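PDB 4UAS: protein CbbY from Rhodobacter sphaeroides, which removes a phosphate from xylulose-1,5-bisphosphate, a potent Rubisco inhibitor made by Rubisco itself, in a magnesium-dependent reaction. Local coordinates for residues D8-G11 and E15-E18; H20-N25 and V83-E88; E41-L46 and T199-F204; T47-K52 and A148-S153; P133-E136 and V140-A143. All blocks are in the same frame, centred on the assembly; numbering follows the deposited sequence.

Contact 1. Residues D8-G11 and E15-E18. With MG (magnesium ion), chain D; PO4 (phosphate ion), chain C.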
# COMPACT_ATOMS: atom_id res chain seq x y z
N ASP A 8 0.39 3.55 -4.69
CA ASP A 8 0.16 2.86 -3.48
C ASP A 8 0.36 1.35 -3.71
O ASP A 8 0.26 0.89 -4.84
CB ASP A 8 -1.26 3.15 -3.04
CG ASP A 8 -1.66 2.55 -1.75
OD1 ASP A 8 -0.89 2.70 -0.77
OD2 ASP A 8 -2.65 1.78 -1.69
N VAL A 9 0.56 0.59 -2.64
CA VAL A 9 0.70 -0.85 -2.74
C VAL A 9 -0.55 -1.62 -2.31
O VAL A 9 -1.27 -2.19 -3.12
CB VAL A 9 1.99 -1.38 -2.03
CG1 VAL A 9 2.06 -2.89 -2.05
CG2 VAL A 9 3.21 -0.78 -2.69
N ASP A 10 -0.82 -1.61 -1.01
CA ASP A 10 -1.91 -2.42 -0.46
C ASP A 10 -3.26 -1.91 -0.91
O ASP A 10 -3.66 -0.80 -0.60
CB ASP A 10 -1.84 -2.46 1.06
CG ASP A 10 -0.58 -3.10 1.58
OD1 ASP A 10 -0.26 -4.22 1.13
OD2 ASP A 10 0.10 -2.44 2.42
N GLY A 11 -4.00 -2.79 -1.60
CA GLY A 11 -5.30 -2.44 -2.12
C GLY A 11 -5.26 -1.72 -3.44
O GLY A 11 -6.33 -1.49 -3.99
N GLU A 15 -4.94 -6.76 -4.09
CA GLU A 15 -5.72 -6.94 -2.85
C GLU A 15 -4.88 -7.82 -1.91
O GLU A 15 -4.82 -9.05 -2.05
CB GLU A 15 -7.04 -7.61 -3.15
CG GLU A 15 -8.12 -6.66 -3.56
CD GLU A 15 -8.73 -5.81 -2.29
OE1 GLU A 15 -9.78 -5.23 -2.52
OE2 GLU A 15 -8.35 -5.83 -1.00
N THR A 16 -4.23 -7.19 -0.94
CA THR A 16 -3.30 -7.85 -0.02
C THR A 16 -3.81 -7.94 1.38
O THR A 16 -3.23 -8.66 2.20
CB THR A 16 -1.99 -7.04 0.06
OG1 THR A 16 -2.34 -5.72 0.45
CG2 THR A 16 -1.24 -7.02 -1.27
N GLU A 17 -4.83 -7.14 1.79
CA GLU A 17 -5.10 -7.00 3.23
C GLU A 17 -5.63 -8.23 3.84
O GLU A 17 -5.33 -8.47 5.04
CB GLU A 17 -5.96 -5.82 3.56
CG GLU A 17 -5.17 -4.51 3.42
CD GLU A 17 -4.05 -4.26 4.40
OE1 GLU A 17 -3.73 -5.06 5.31
OE2 GLU A 17 -3.38 -3.21 4.25
N GLU A 18 -6.39 -9.11 3.16
CA GLU A 18 -6.79 -10.34 3.81
C GLU A 18 -5.58 -11.21 4.04
O GLU A 18 -5.55 -11.96 5.02
CB GLU A 18 -7.85 -11.05 2.99
CG GLU A 18 -9.24 -10.63 3.24
CD GLU A 18 -9.67 -10.95 4.68
OE1 GLU A 18 -9.32 -10.18 5.52
OE2 GLU A 18 -10.49 -11.93 4.92
MG MG D . -3.59 1.25 0.12
P PO4 C . -0.29 1.04 1.60
O1 PO4 C . 0.22 2.46 2.10
O2 PO4 C . -0.20 0.06 2.85
O3 PO4 C . 0.50 0.38 0.49
O4 PO4 C . -1.81 1.09 1.23
O HOH W 1 -8.61 -2.80 -3.08
O HOH W 2 -4.84 0.73 1.59
O HOH W 3 -3.71 3.38 0.72
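Thr16 grips one oxygen of the Asp10 carboxylate, and the phosphate lies beside the other. Thr16 OG1 donates to Asp10 OD1 over 2.7 Å, on the anti side of that oxygen and 27° out of the carboxylate plane; His20 NE2 bonds to the same OD1. Asp10 OD2 lies 2.6 Å from phosphate O2. The side chains of Asp10 and Thr16 cross at about a right angle, and Thr16 can reach across because its OG1 sits between backbone N and carbonyl carbon (chi1 56°). Glu17 curls in beside them, its OE2 3.6 Å from Asp10 CB, while its OE1 is bonded to Tyr42 OH.

The backbone works on the phosphate too: Val9 N and Asp10 N both donate to O3, the bond from Asp10 N being the straighter at 165°. Magnesium is bound by Asp8 OD2 at 2.1 Å, Asp10 O at 2.2 Å, phosphate O4 and two waters, and Asp176 completes its six ligands. Here is a clear example of how one short loop can serve both metal and substrate. With Asp8 the probable nucleophile and Asp10 the probable proton donor, it is the DxD signature of the haloacid dehalogenase superfamily, placed just beyond strand 4-7.

Contact 2. Residues H20-N25 and V83-E88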
# COMPACT_ATOMS: atom_id res chain seq x y z
N HIS A 20 -2.49 -10.04 4.69
CA HIS A 20 -1.92 -9.44 5.87
C HIS A 20 -2.64 -9.89 7.12
O HIS A 20 -2.00 -10.22 8.11
CB HIS A 20 -1.97 -7.90 5.79
CG HIS A 20 -0.93 -7.29 4.90
ND1 HIS A 20 0.40 -7.33 5.19
CD2 HIS A 20 -1.08 -6.63 3.72
CE1 HIS A 20 1.04 -6.71 4.21
NE2 HIS A 20 0.18 -6.28 3.32
N ARG A 21 -3.98 -9.88 7.13
CA ARG A 21 -4.76 -10.30 8.29
C ARG A 21 -4.44 -11.72 8.68
O ARG A 21 -4.21 -12.03 9.87
CB ARG A 21 -6.24 -10.09 8.06
CG ARG A 21 -7.09 -10.33 9.33
CD ARG A 21 -8.57 -10.04 9.09
NE ARG A 21 -9.25 -10.99 8.22
CZ ARG A 21 -9.90 -12.07 8.63
NH1 ARG A 21 -9.98 -12.39 9.90
NH2 ARG A 21 -10.51 -12.83 7.74
N ARG A 22 -4.34 -12.61 7.70
CA ARG A 22 -3.96 -14.00 7.94
C ARG A 22 -2.57 -14.03 8.57
O ARG A 22 -2.32 -14.79 9.51
CB ARG A 22 -4.01 -14.81 6.64
CG ARG A 22 -3.51 -16.24 6.75
CD ARG A 22 -3.67 -17.02 5.44
NE ARG A 22 -3.08 -18.34 5.64
CZ ARG A 22 -2.85 -19.19 4.63
NH1 ARG A 22 -3.16 -18.85 3.43
NH2 ARG A 22 -2.25 -20.32 4.85
N ALA A 23 -1.60 -13.31 8.00
CA ALA A 23 -0.25 -13.32 8.53
C ALA A 23 -0.24 -12.84 9.99
O ALA A 23 0.48 -13.38 10.83
CB ALA A 23 0.66 -12.48 7.69
N PHE A 24 -1.00 -11.77 10.32
CA PHE A 24 -1.10 -11.34 11.69
C PHE A 24 -1.63 -12.46 12.58
O PHE A 24 -1.05 -12.81 13.61
CB PHE A 24 -1.99 -10.10 11.85
CG PHE A 24 -1.36 -8.77 11.47
CD1 PHE A 24 -0.38 -8.24 12.28
CD2 PHE A 24 -1.78 -8.06 10.36
CE1 PHE A 24 0.18 -6.99 11.99
CE2 PHE A 24 -1.22 -6.84 10.07
CZ PHE A 24 -0.24 -6.29 10.88
N ASN A 25 -2.80 -13.02 12.21
CA ASN A 25 -3.43 -14.00 13.09
C ASN A 25 -2.60 -15.24 13.26
O ASN A 25 -2.50 -15.80 14.37
CB ASN A 25 -4.83 -14.33 12.57
CG ASN A 25 -5.79 -13.19 12.78
OD1 ASN A 25 -5.68 -12.49 13.79
ND2 ASN A 25 -6.76 -13.04 11.91
N VAL A 83 5.61 -12.57 3.74
CA VAL A 83 6.49 -12.83 2.62
C VAL A 83 6.34 -14.29 2.12
O VAL A 83 6.30 -14.55 0.93
CB VAL A 83 7.93 -12.47 3.00
CG1 VAL A 83 8.98 -13.01 1.99
CG2 VAL A 83 8.08 -10.96 3.15
N ALA A 84 6.29 -15.24 3.06
CA ALA A 84 6.14 -16.64 2.70
C ALA A 84 4.77 -16.89 2.05
O ALA A 84 4.67 -17.59 1.02
CB ALA A 84 6.32 -17.57 3.89
N LEU A 85 3.72 -16.28 2.60
CA LEU A 85 2.38 -16.47 2.03
C LEU A 85 2.28 -15.89 0.63
O LEU A 85 1.67 -16.50 -0.25
CB LEU A 85 1.32 -15.89 2.95
CG LEU A 85 1.00 -16.60 4.27
CD1 LEU A 85 0.20 -15.71 5.21
CD2 LEU A 85 0.30 -17.90 3.98
N MET A 86 2.90 -14.74 0.41
CA MET A 86 2.95 -14.14 -0.88
C MET A 86 3.60 -15.04 -1.91
O MET A 86 3.13 -15.09 -3.07
CB MET A 86 3.66 -12.80 -0.78
CG MET A 86 3.73 -12.05 -2.07
SD MET A 86 2.17 -11.59 -2.84
CE MET A 86 1.60 -10.55 -1.62
N ALA A 87 4.68 -15.74 -1.55
CA ALA A 87 5.38 -16.62 -2.48
C ALA A 87 4.57 -17.80 -2.88
O ALA A 87 4.91 -18.47 -3.86
CB ALA A 87 6.68 -17.06 -1.87
N GLU A 88 3.52 -18.14 -2.18
CA GLU A 88 2.63 -19.22 -2.68
C GLU A 88 1.96 -18.88 -4.09
O GLU A 88 1.43 -19.75 -4.75
CB GLU A 88 1.56 -19.47 -1.67
CG GLU A 88 2.25 -20.07 -0.42
CD GLU A 88 1.29 -20.51 0.74
OE1 GLU A 88 0.03 -20.36 0.60
OE2 GLU A 88 1.75 -20.99 1.80
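Ala23 and Leu85 are the nearest CA pair of the two helical segments, 7.7 Å apart, and Leu85 points across toward the other helix. The two methyls of Leu85 do different work. CD1 is directed at the helix surface, where it lies 4.1 Å from Ala23 CB and equally far from the CG and CD of Arg22, so that it rests between the small residue and the stem of the long one. CD2 instead sits under the guanidinium of Arg22, 3.4 Å from its plane and over its centre, with CZ the nearest atom at 3.5 Å.

Arg22 offers this flat face because its CG is anti to the backbone N (chi1 175°) and the chain beyond is stretched out, carrying the head group past the leucine. Glu26, one turn further along the same helix, pairs with NE. The charge of Glu88 may be felt weakly, but its OE1 stands well out of the guanidinium plane, 4.5 Å from Arg22 NH1. The contact illustrates how an arginine can close the solvent-facing rim of an apolar seam. It joins helix 17-31 to helix 71-87; further along the seam His20 stacks on Phe82, and Met86 packs against helix 119-129.

Contact 3. Residues E41-L46 and T199-F204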
# COMPACT_ATOMS: atom_id res chain seq x y z
N GLU A 41 -12.99 -6.18 13.17
CA GLU A 41 -11.97 -5.43 13.92
C GLU A 41 -10.86 -4.97 12.96
O GLU A 41 -10.33 -3.86 13.10
CB GLU A 41 -11.43 -6.26 15.06
CG GLU A 41 -10.30 -5.60 15.81
CD GLU A 41 -10.05 -6.16 17.16
OE1 GLU A 41 -10.40 -7.30 17.40
OE2 GLU A 41 -9.53 -5.46 18.01
N TYR A 42 -10.47 -5.79 11.99
CA TYR A 42 -9.40 -5.39 11.10
C TYR A 42 -9.78 -4.18 10.28
O TYR A 42 -8.94 -3.27 10.02
CB TYR A 42 -8.98 -6.61 10.22
CG TYR A 42 -7.63 -6.41 9.59
CD1 TYR A 42 -6.48 -6.27 10.39
CD2 TYR A 42 -7.45 -6.33 8.22
CE1 TYR A 42 -5.21 -6.13 9.86
CE2 TYR A 42 -6.21 -6.18 7.66
CZ TYR A 42 -5.09 -6.09 8.45
OH TYR A 42 -3.83 -5.87 7.93
N ARG A 43 -11.02 -4.06 9.85
CA ARG A 43 -11.45 -2.86 9.10
C ARG A 43 -11.24 -1.59 9.87
O ARG A 43 -10.83 -0.59 9.30
CB ARG A 43 -12.92 -3.03 8.71
CG ARG A 43 -13.44 -1.88 7.81
CD ARG A 43 -14.91 -2.05 7.45
NE ARG A 43 -15.07 -3.23 6.61
CZ ARG A 43 -15.02 -3.30 5.30
NH1 ARG A 43 -14.87 -2.19 4.51
NH2 ARG A 43 -15.00 -4.46 4.74
N GLU A 44 -11.42 -1.65 11.21
CA GLU A 44 -11.14 -0.47 12.07
C GLU A 44 -9.64 -0.24 12.22
O GLU A 44 -9.15 0.89 12.05
CB GLU A 44 -11.80 -0.66 13.42
CG GLU A 44 -13.33 -0.78 13.39
CD GLU A 44 -13.99 0.37 12.66
OE1 GLU A 44 -13.67 1.57 12.99
OE2 GLU A 44 -14.84 0.08 11.71
N LEU A 45 -8.92 -1.30 12.51
CA LEU A 45 -7.48 -1.17 12.68
C LEU A 45 -6.74 -0.68 11.44
O LEU A 45 -5.64 -0.09 11.57
CB LEU A 45 -6.91 -2.51 13.16
CG LEU A 45 -7.24 -2.99 14.55
CD1 LEU A 45 -6.73 -4.41 14.78
CD2 LEU A 45 -6.69 -2.01 15.58
N LEU A 46 -7.30 -0.92 10.27
CA LEU A 46 -6.72 -0.48 9.02
C LEU A 46 -6.66 1.01 8.88
O LEU A 46 -5.90 1.50 8.02
CB LEU A 46 -7.45 -1.11 7.83
CG LEU A 46 -7.03 -2.54 7.43
CD1 LEU A 46 -8.00 -3.09 6.42
CD2 LEU A 46 -5.64 -2.54 6.88
N THR A 199 -12.11 -0.59 2.06
CA THR A 199 -12.20 0.87 1.92
C THR A 199 -13.44 1.38 1.22
O THR A 199 -13.61 2.57 1.10
CB THR A 199 -10.95 1.45 1.30
OG1 THR A 199 -10.85 0.93 -0.03
CG2 THR A 199 -9.72 1.16 2.13
N ARG A 200 -14.27 0.48 0.75
CA ARG A 200 -15.41 0.88 -0.03
C ARG A 200 -16.41 1.80 0.69
O ARG A 200 -17.09 2.61 0.04
CB ARG A 200 -16.13 -0.32 -0.59
CG ARG A 200 -16.80 0.07 -1.89
CD ARG A 200 -17.41 -1.17 -2.44
NE ARG A 200 -16.47 -2.30 -2.70
CZ ARG A 200 -15.64 -2.30 -3.72
NH1 ARG A 200 -14.86 -3.34 -3.91
NH2 ARG A 200 -15.59 -1.28 -4.48
N HIS A 201 -16.43 1.69 2.02
CA HIS A 201 -17.31 2.49 2.86
C HIS A 201 -16.81 3.93 2.98
O HIS A 201 -17.52 4.79 3.57
CB HIS A 201 -17.44 1.86 4.24
CG HIS A 201 -16.17 1.90 5.03
ND1 HIS A 201 -15.13 1.04 4.82
CD2 HIS A 201 -15.78 2.73 6.01
CE1 HIS A 201 -14.13 1.30 5.62
NE2 HIS A 201 -14.50 2.34 6.35
N GLU A 202 -15.55 4.20 2.62
CA GLU A 202 -14.96 5.52 2.82
C GLU A 202 -15.49 6.53 1.81
O GLU A 202 -16.05 6.19 0.77
CB GLU A 202 -13.45 5.46 2.77
CG GLU A 202 -12.83 4.58 3.88
CD GLU A 202 -11.33 4.50 3.81
OE1 GLU A 202 -10.75 4.64 2.75
OE2 GLU A 202 -10.70 4.33 4.90
N GLU A 203 -15.36 7.81 2.15
CA GLU A 203 -15.69 8.89 1.24
C GLU A 203 -14.42 9.49 0.69
O GLU A 203 -13.44 9.59 1.38
CB GLU A 203 -16.51 9.93 1.91
CG GLU A 203 -17.99 9.49 2.21
CD GLU A 203 -18.90 10.63 2.47
OE1 GLU A 203 -19.85 10.78 1.66
OE2 GLU A 203 -18.66 11.34 3.46
N PHE A 204 -14.44 9.79 -0.58
CA PHE A 204 -13.25 10.19 -1.29
C PHE A 204 -13.34 11.57 -1.92
O PHE A 204 -13.05 11.79 -3.07
CB PHE A 204 -12.92 9.13 -2.37
CG PHE A 204 -12.66 7.78 -1.79
CD1 PHE A 204 -11.49 7.53 -1.11
CD2 PHE A 204 -13.59 6.76 -1.88
CE1 PHE A 204 -11.27 6.27 -0.57
CE2 PHE A 204 -13.38 5.50 -1.32
CZ PHE A 204 -12.19 5.24 -0.69
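Arg43, on helix 39-45, meets His201 in a type I beta turn that runs from Thr199 to Glu202, in the loop between the parallel strands 190-193 and 209-210 of the Rossmann-like core. The turn is closed by the bond from Glu202 N to Thr199 O.

One hydrogen bond spans the contact. Arg43 NH1 donates to His201 ND1 over 3.3 Å at an N-H...acceptor angle of 150°. The acceptor lies in the guanidinium plane, whereas the donor is tilted 32° from the imidazole plane, and the two planes stand 73° apart. Acceptance at ND1 is consistent with a neutral ring protonated on NE2. A stronger partner of NH1 is Phe197 O, and the ring of Phe197 adds a cation-pi contact, so the arginine serves several parts of the loop.

Van der Waals contact supports the polar bond. Arg43 is bent at its third torsion, which turns the head group toward the loop while the stem passes alongside the imidazole in the opposite direction. CE1 of His201 lies 3.9 Å from both CG and CD of Arg43. Within the turn itself, Glu202 CG sits 3.7 Å above one face of the imidazole, offset toward the rim.

Contact 4. Residues T47-K52 and A148-S153. With PO4 (phosphate ion), chain C.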
# COMPACT_ATOMS: atom_id res chain seq x y z
N THR A 47 -7.37 1.79 9.67
CA THR A 47 -7.28 3.24 9.62
C THR A 47 -5.96 3.75 10.19
O THR A 47 -5.61 4.91 9.96
CB THR A 47 -8.47 3.99 10.26
OG1 THR A 47 -8.43 3.78 11.69
CG2 THR A 47 -9.79 3.49 9.68
N THR A 48 -5.24 2.89 10.92
CA THR A 48 -3.83 3.15 11.33
C THR A 48 -2.91 2.41 10.37
O THR A 48 -2.95 1.19 10.28
CB THR A 48 -3.59 2.67 12.76
OG1 THR A 48 -4.51 3.35 13.63
CG2 THR A 48 -2.19 2.85 13.16
N THR A 49 -2.09 3.18 9.63
CA THR A 49 -1.23 2.58 8.65
C THR A 49 0.09 2.17 9.31
O THR A 49 0.54 2.77 10.30
CB THR A 49 -1.02 3.52 7.50
OG1 THR A 49 -0.19 4.61 7.89
CG2 THR A 49 -2.30 3.98 6.80
N GLY A 50 0.70 1.14 8.75
CA GLY A 50 1.93 0.57 9.24
C GLY A 50 1.65 -0.56 10.21
O GLY A 50 0.86 -0.39 11.14
N GLY A 51 2.28 -1.70 9.99
CA GLY A 51 1.96 -2.84 10.84
C GLY A 51 2.34 -2.65 12.30
O GLY A 51 1.64 -3.10 13.21
N LYS A 52 3.48 -2.03 12.55
CA LYS A 52 3.93 -1.86 13.93
C LYS A 52 2.97 -0.91 14.65
O LYS A 52 2.58 -1.14 15.83
CB LYS A 52 5.37 -1.32 14.02
CG LYS A 52 6.43 -2.29 13.60
CD LYS A 52 7.86 -1.80 13.81
CE LYS A 52 8.22 -0.54 13.11
NZ LYS A 52 8.05 -0.49 11.65
N ALA A 148 9.17 9.37 9.10
CA ALA A 148 8.72 9.26 10.49
C ALA A 148 7.19 9.19 10.63
O ALA A 148 6.69 8.55 11.55
CB ALA A 148 9.24 10.40 11.32
N GLU A 149 6.48 9.88 9.75
CA GLU A 149 5.02 9.97 9.84
C GLU A 149 4.40 9.32 8.60
O GLU A 149 4.68 9.75 7.49
CB GLU A 149 4.62 11.44 9.92
CG GLU A 149 5.20 12.25 11.01
CD GLU A 149 4.76 11.82 12.33
OE1 GLU A 149 3.63 11.34 12.46
OE2 GLU A 149 5.57 12.07 13.29
N LYS A 150 3.60 8.30 8.83
CA LYS A 150 2.99 7.53 7.77
C LYS A 150 1.66 8.17 7.32
O LYS A 150 1.11 9.09 7.94
CB LYS A 150 2.76 6.05 8.18
CG LYS A 150 4.11 5.30 8.35
CD LYS A 150 3.83 3.85 8.73
CE LYS A 150 5.00 2.93 8.61
NZ LYS A 150 6.01 3.28 9.61
N LYS A 151 1.19 7.71 6.16
CA LYS A 151 -0.11 8.16 5.62
C LYS A 151 -1.13 8.15 6.76
O LYS A 151 -1.20 7.19 7.53
CB LYS A 151 -0.57 7.28 4.46
CG LYS A 151 0.42 7.23 3.28
CD LYS A 151 -0.16 6.42 2.11
CE LYS A 151 0.87 5.98 1.12
NZ LYS A 151 0.31 5.02 0.13
N PRO A 152 -1.92 9.20 6.94
CA PRO A 152 -2.25 10.26 5.98
C PRO A 152 -1.24 11.39 5.84
O PRO A 152 -1.44 12.28 5.01
CB PRO A 152 -3.58 10.82 6.53
CG PRO A 152 -3.45 10.61 8.01
CD PRO A 152 -2.81 9.26 8.14
N SER A 153 -0.14 11.38 6.58
CA SER A 153 0.92 12.36 6.30
C SER A 153 1.38 12.20 4.87
O SER A 153 1.62 11.09 4.40
CB SER A 153 2.15 12.16 7.19
OG SER A 153 3.23 12.94 6.71
P PO4 C . -0.29 1.04 1.60
O1 PO4 C . 0.22 2.46 2.10
O2 PO4 C . -0.20 0.06 2.85
O3 PO4 C . 0.50 0.38 0.49
O4 PO4 C . -1.81 1.09 1.23
O HOH W 4 -1.95 6.15 10.03
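Thr49 turns its hydroxyl into the narrow position between its own backbone N and carbonyl carbon (chi1 71°), and from there OG1 donates to Lys151 O over 2.8 Å. The bond arrives in the carbonyl plane, on a lone pair, at a C=O...donor angle of 141°. Lys151 has the contrasting shape: beyond CG every torsion is extended, and the straight chain leads away from the threonine to place NZ 3.2 Å from phosphate O1.

The same Lys151 O accepts a second bond, from water 4, which in turn receives one from Thr49 N at 3.0 Å. Residue and water together thus tie both the backbone and the side chain of Thr49 to one carbonyl, immediately before the cis peptide bond that leads into Pro152. Lys151 probably represents the motif III lysine of the haloacid dehalogenase fold; its NZ also meets Asp8, Glu175 and Ala114 O, so that negative groups and a carbonyl fix the amine beside the phosphate.

Lys150 slides past Thr49 in the opposite direction, its CB 3.3 Å from OG1. Further out, Lys150 CD packs 3.8 Å from the CA of Gly50, the N-cap residue of helix 51-61 and the first of the substrate-binding residues Gly50-Arg54. A bend at the end of the lysine chain delivers NZ to Asp145 and Glu53. Lys52 NZ comes within 4.7 Å of Lys150 NZ, with Asp145 pairing with both amines.

Contact 5. Residues P133-E136 and V140-A143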
# COMPACT_ATOMS: atom_id res chain seq x y z
N PRO A 133 12.35 -8.50 -9.35
CA PRO A 133 12.61 -7.67 -8.16
C PRO A 133 11.98 -6.29 -8.30
O PRO A 133 11.80 -5.84 -9.46
CB PRO A 133 14.15 -7.54 -8.14
CG PRO A 133 14.58 -7.95 -9.49
CD PRO A 133 13.56 -8.78 -10.13
N ALA A 134 11.60 -5.69 -7.20
CA ALA A 134 10.86 -4.45 -7.28
C ALA A 134 11.57 -3.37 -8.05
O ALA A 134 10.93 -2.53 -8.72
CB ALA A 134 10.56 -4.00 -5.87
N ARG A 135 12.91 -3.34 -7.94
CA ARG A 135 13.69 -2.27 -8.52
C ARG A 135 13.80 -2.41 -10.05
O ARG A 135 14.24 -1.46 -10.69
CB ARG A 135 15.06 -2.17 -7.77
CG ARG A 135 14.80 -1.72 -6.30
CD ARG A 135 16.02 -1.67 -5.35
NE ARG A 135 15.59 -1.56 -3.96
CZ ARG A 135 15.19 -0.43 -3.34
NH1 ARG A 135 15.31 0.77 -3.96
NH2 ARG A 135 14.70 -0.49 -2.10
N GLU A 136 13.36 -3.54 -10.63
CA GLU A 136 13.19 -3.59 -12.05
C GLU A 136 11.87 -3.10 -12.61
O GLU A 136 11.69 -3.00 -13.82
CB GLU A 136 13.39 -5.07 -12.52
CG GLU A 136 14.84 -5.53 -12.40
CD GLU A 136 15.07 -6.96 -12.91
OE1 GLU A 136 14.25 -7.46 -13.72
OE2 GLU A 136 16.11 -7.47 -12.49
N VAL A 140 11.70 4.25 -8.24
CA VAL A 140 11.81 4.77 -6.89
C VAL A 140 10.90 3.96 -5.99
O VAL A 140 9.74 3.70 -6.36
CB VAL A 140 11.40 6.26 -6.85
CG1 VAL A 140 11.18 6.77 -5.41
CG2 VAL A 140 12.46 7.14 -7.54
N ILE A 141 11.39 3.55 -4.82
CA ILE A 141 10.60 2.84 -3.84
C ILE A 141 10.67 3.60 -2.54
O ILE A 141 11.72 3.68 -1.90
CB ILE A 141 11.01 1.36 -3.65
CG1 ILE A 141 10.87 0.61 -5.00
CG2 ILE A 141 10.17 0.67 -2.58
CD1 ILE A 141 11.48 -0.75 -5.00
N ALA A 142 9.57 4.18 -2.11
CA ALA A 142 9.41 4.89 -0.87
C ALA A 142 8.47 4.03 0.01
O ALA A 142 7.27 3.94 -0.32
CB ALA A 142 8.89 6.30 -1.11
N ALA A 143 8.99 3.45 1.08
CA ALA A 143 8.26 2.44 1.86
C ALA A 143 8.53 2.56 3.34
O ALA A 143 9.55 3.10 3.76
CB ALA A 143 8.58 1.05 1.35
O HOH W 5 14.24 4.01 -4.33
O HOH W 6 13.85 1.99 -1.39
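Arg135 reaches the backbone of Ile141 through water: its NH2 donates to water 6 over 2.7 Å, and that water donates to Ile141 O at 2.8 Å. The setting is strand 140-142, an outermost strand of the parallel sheet in the Rossmann-like core. Val140 and Ala142 use their backbone groups to pair with strand 110-114, whereas Ile141, between them, presents its own N and O on the other edge. Here the waters take the place that a further strand would occupy. Water 5 accepts from Ile141 N at 2.9 Å and has only a weak, 3.4 Å bond from Arg135 NH1, so the guanidinium is linked to both polar backbone atoms of a single residue. Water 6 lies in the guanidinium plane, at its edge.

Direct contact between the segments is carried by the isoleucine. With CG1 anti to the carbonyl carbon (chi1 -60°) and CD1 extended beyond it, the side chain stretches from the strand toward the 133-136 turn. CD1 presses on Ala134 CB at 3.5 Å, tighter than usual for two carbons, and Arg135 CG follows at 3.7 Å. The turn is itself held by a bond from Glu136 N to Pro133 O, and Glu123 of helix 119-129 accepts from Ala134 N. Leu119 of that helix packs on both Ile141 and Arg135. The example shows how one arginine can join an apolar patch to a hydrated strand edge: CD1 of Ile141 lies over the centre of the guanidinium, 4.1 Å from its plane.

Overall arrangement
The catalytic loop of contact 1 is the hub of this arrangement. Contact 2 shares helix 17-31 with it, contact 3 meets it through Glu17 and the next helix, 39-45, and contact 4 touches the same phosphate; their centres lie 12 to 14 Å from that of contact 1. Contacts 2 and 3 alternate along the chain, and contact 3 encloses contact 4, which encloses contact 5. Contact 2 joins two of the helices inserted after strand 4-7, as in the cap of many haloacid dehalogenase relatives, while contacts 3 and 4 tie others, or the turn before one, back to loops of the parallel sheet. Contact 5, at the sheet's outer edge, stands apart, its centre about 26 Å from that of contact 3.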